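Local coordinates for protein alpha-glucosidase ([Eubacterium] rectale, PDB 6PNR) that probably hydrolyses alpha-glycosidic bonds of sulfoquinovosides as a family 31 glycoside hydrolase, here holding a sulfonated aza-sugar inhibitor in its pocket, at residues A[255-260]-A[306-311]. Residues are numbered along the deposited sequence; the frame is centred on the assembly and turned at random.
Sequences GLLDKT and KEINAK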
loop_
_atom_site.group_PDB
_atom_site.type_symbol
_atom_site.label_atom_id
_atom_site.label_comp_id
_atom_site.label_asym_id
_atom_site.label_seq_id
_atom_site.Cartn_x
_atom_site.Cartn_y
_atom_site.Cartn_z
ATOM N N GLY A 255 12.592 -5.773 -45.707
ATOM C CA GLY A 255 11.336 -5.724 -46.435
ATOM C C GLY A 255 10.414 -4.619 -45.950
ATOM O O GLY A 255 9.777 -3.933 -46.753
ATOM N N LEU A 256 10.324 -4.437 -44.631
ATOM C CA LEU A 256 9.480 -3.376 -44.082
ATOM C C LEU A 256 10.061 -1.994 -44.376
ATOM O O LEU A 256 9.313 -1.023 -44.561
ATOM C CB LEU A 256 9.299 -3.591 -42.577
ATOM C CG LEU A 256 8.257 -4.668 -42.239
ATOM C CD1 LEU A 256 8.296 -5.037 -40.773
ATOM C CD2 LEU A 256 6.891 -4.196 -42.638
ATOM N N LEU A 257 11.386 -1.888 -44.415
ATOM C CA LEU A 257 12.022 -0.653 -44.867
ATOM C C LEU A 257 11.574 -0.296 -46.278
ATOM O O LEU A 257 11.115 0.823 -46.537
ATOM C CB LEU A 257 13.539 -0.818 -44.817
ATOM C CG LEU A 257 14.350 0.331 -45.417
ATOM C CD1 LEU A 257 13.966 1.641 -44.731
ATOM C CD2 LEU A 257 15.834 0.018 -45.231
ATOM N N ASP A 258 11.692 -1.253 -47.204
ATOM C CA ASP A 258 11.233 -1.039 -48.573
ATOM C C ASP A 258 9.765 -0.629 -48.617
ATOM O O ASP A 258 9.397 0.306 -49.340
ATOM C CB ASP A 258 11.471 -2.307 -49.398
ATOM C CG ASP A 258 12.949 -2.647 -49.531
ATOM O OD1 ASP A 258 13.779 -1.713 -49.490
ATOM O OD2 ASP A 258 13.285 -3.843 -49.678
ATOM N N LYS A 259 8.909 -1.314 -47.847
ATOM C CA LYS A 259 7.491 -0.962 -47.802
ATOM C C LYS A 259 7.300 0.466 -47.315
ATOM O O LYS A 259 6.525 1.242 -47.889
ATOM C CB LYS A 259 6.735 -1.943 -46.884
ATOM C CG LYS A 259 5.228 -1.735 -46.854
ATOM C CD LYS A 259 4.566 -2.709 -45.876
ATOM C CE LYS A 259 3.082 -2.870 -46.185
ATOM N NZ LYS A 259 2.419 -3.923 -45.351
ATOM N N THR A 260 8.008 0.833 -46.252
ATOM C CA THR A 260 7.896 2.190 -45.722
ATOM C C THR A 260 8.299 3.224 -46.768
ATOM O O THR A 260 7.562 4.186 -47.033
ATOM C CB THR A 260 8.759 2.308 -44.467
ATOM O OG1 THR A 260 8.305 1.335 -43.514
ATOM C CG2 THR A 260 8.652 3.713 -43.873
ATOM N N LYS A 306 26.063 -1.407 -45.259
ATOM C CA LYS A 306 26.693 -0.584 -46.292
ATOM C C LYS A 306 25.705 -0.245 -47.400
ATOM O O LYS A 306 25.635 0.905 -47.850
ATOM C CB LYS A 306 27.912 -1.296 -46.881
ATOM C CG LYS A 306 29.124 -1.389 -45.959
ATOM C CD LYS A 306 30.205 -2.270 -46.595
ATOM C CE LYS A 306 31.507 -2.251 -45.800
ATOM N NZ LYS A 306 32.493 -3.237 -46.343
ATOM N N GLU A 307 24.909 -1.231 -47.829
ATOM C CA GLU A 307 23.957 -0.997 -48.912
ATOM C C GLU A 307 22.947 0.082 -48.546
ATOM O O GLU A 307 22.691 0.997 -49.338
ATOM C CB GLU A 307 23.233 -2.291 -49.273
ATOM C CG GLU A 307 24.145 -3.420 -49.690
ATOM C CD GLU A 307 23.377 -4.710 -49.922
ATOM O OE1 GLU A 307 22.123 -4.654 -49.957
ATOM O OE2 GLU A 307 24.025 -5.773 -50.062
ATOM N N ILE A 308 22.351 -0.007 -47.350
ATOM C CA ILE A 308 21.331 0.988 -47.035
ATOM C C ILE A 308 21.973 2.343 -46.734
ATOM O O ILE A 308 21.356 3.388 -46.983
ATOM C CB ILE A 308 20.406 0.516 -45.890
ATOM C CG1 ILE A 308 21.156 0.406 -44.568
ATOM C CG2 ILE A 308 19.737 -0.809 -46.234
ATOM C CD1 ILE A 308 20.236 0.235 -43.394
ATOM N N ASN A 309 23.206 2.360 -46.200
ATOM C CA ASN A 309 23.937 3.619 -46.039
ATOM C C ASN A 309 24.067 4.356 -47.368
ATOM O O ASN A 309 23.879 5.578 -47.432
ATOM C CB ASN A 309 25.339 3.370 -45.481
ATOM C CG ASN A 309 25.344 3.074 -43.998
ATOM O OD1 ASN A 309 24.305 3.109 -43.329
ATOM N ND2 ASN A 309 26.525 2.762 -43.474
ATOM N N ALA A 310 24.405 3.626 -48.437
ATOM C CA ALA A 310 24.541 4.252 -49.748
ATOM C C ALA A 310 23.226 4.852 -50.231
ATOM O O ALA A 310 23.237 5.701 -51.129
ATOM C CB ALA A 310 25.074 3.234 -50.765
ATOM N N LYS A 311 22.099 4.445 -49.648
ATOM C CA LYS A 311 20.795 5.022 -49.952
ATOM C C LYS A 311 20.377 6.098 -48.960
ATOM O O LYS A 311 19.220 6.527 -48.988
ATOM C CB LYS A 311 19.725 3.926 -49.997
ATOM C CG LYS A 311 19.857 2.959 -51.158
ATOM C CD LYS A 311 18.830 1.818 -51.049
ATOM C CE LYS A 311 17.389 2.343 -50.908
ATOM N NZ LYS A 311 16.364 1.259 -50.730
#
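Leu257 and Ile308 meet through single methyl groups, CD2 of Leu257 lying 4.1 Å from CG2 of Ile308, with the two side chains slanted against each other. In both residues the bond from CA to CB is directed at the other helix. In Leu257 the CG lies anti to the backbone N (chi1 173°), which carries the branch out toward the neighbouring helix. A looser polar approach borders this apolar touch on the exposed side: Lys311 NZ stands 4.1 Å from Asp258 OD1, too far for a salt bridge, so any attraction between the opposite charges is probably modest. The lysine chain bends at chi3 (54°) and runs at about a right angle to the aspartate side chain. Helices 250-262 and 301-310 are consecutive outer helices of the family 31 TIM barrel; the first follows strand 242-245, the second strand 267-271 and an intervening region with two short strands. The nearest CA atoms, those of Leu257 and Ile308, are 9.7 Å apart, so the helices touch through side-chain ends. Beneath them, Val267 and Ile244 back Leu257, while Ile308 rests on Ile270 and also touches Phe254. In the turn that carries Leu257, Leu256 O accepts from both Thr260 N and Thr260 OG1, which reach it from opposite faces of its plane; that hydroxyl also hydrogen-bonds Tyr534 OH.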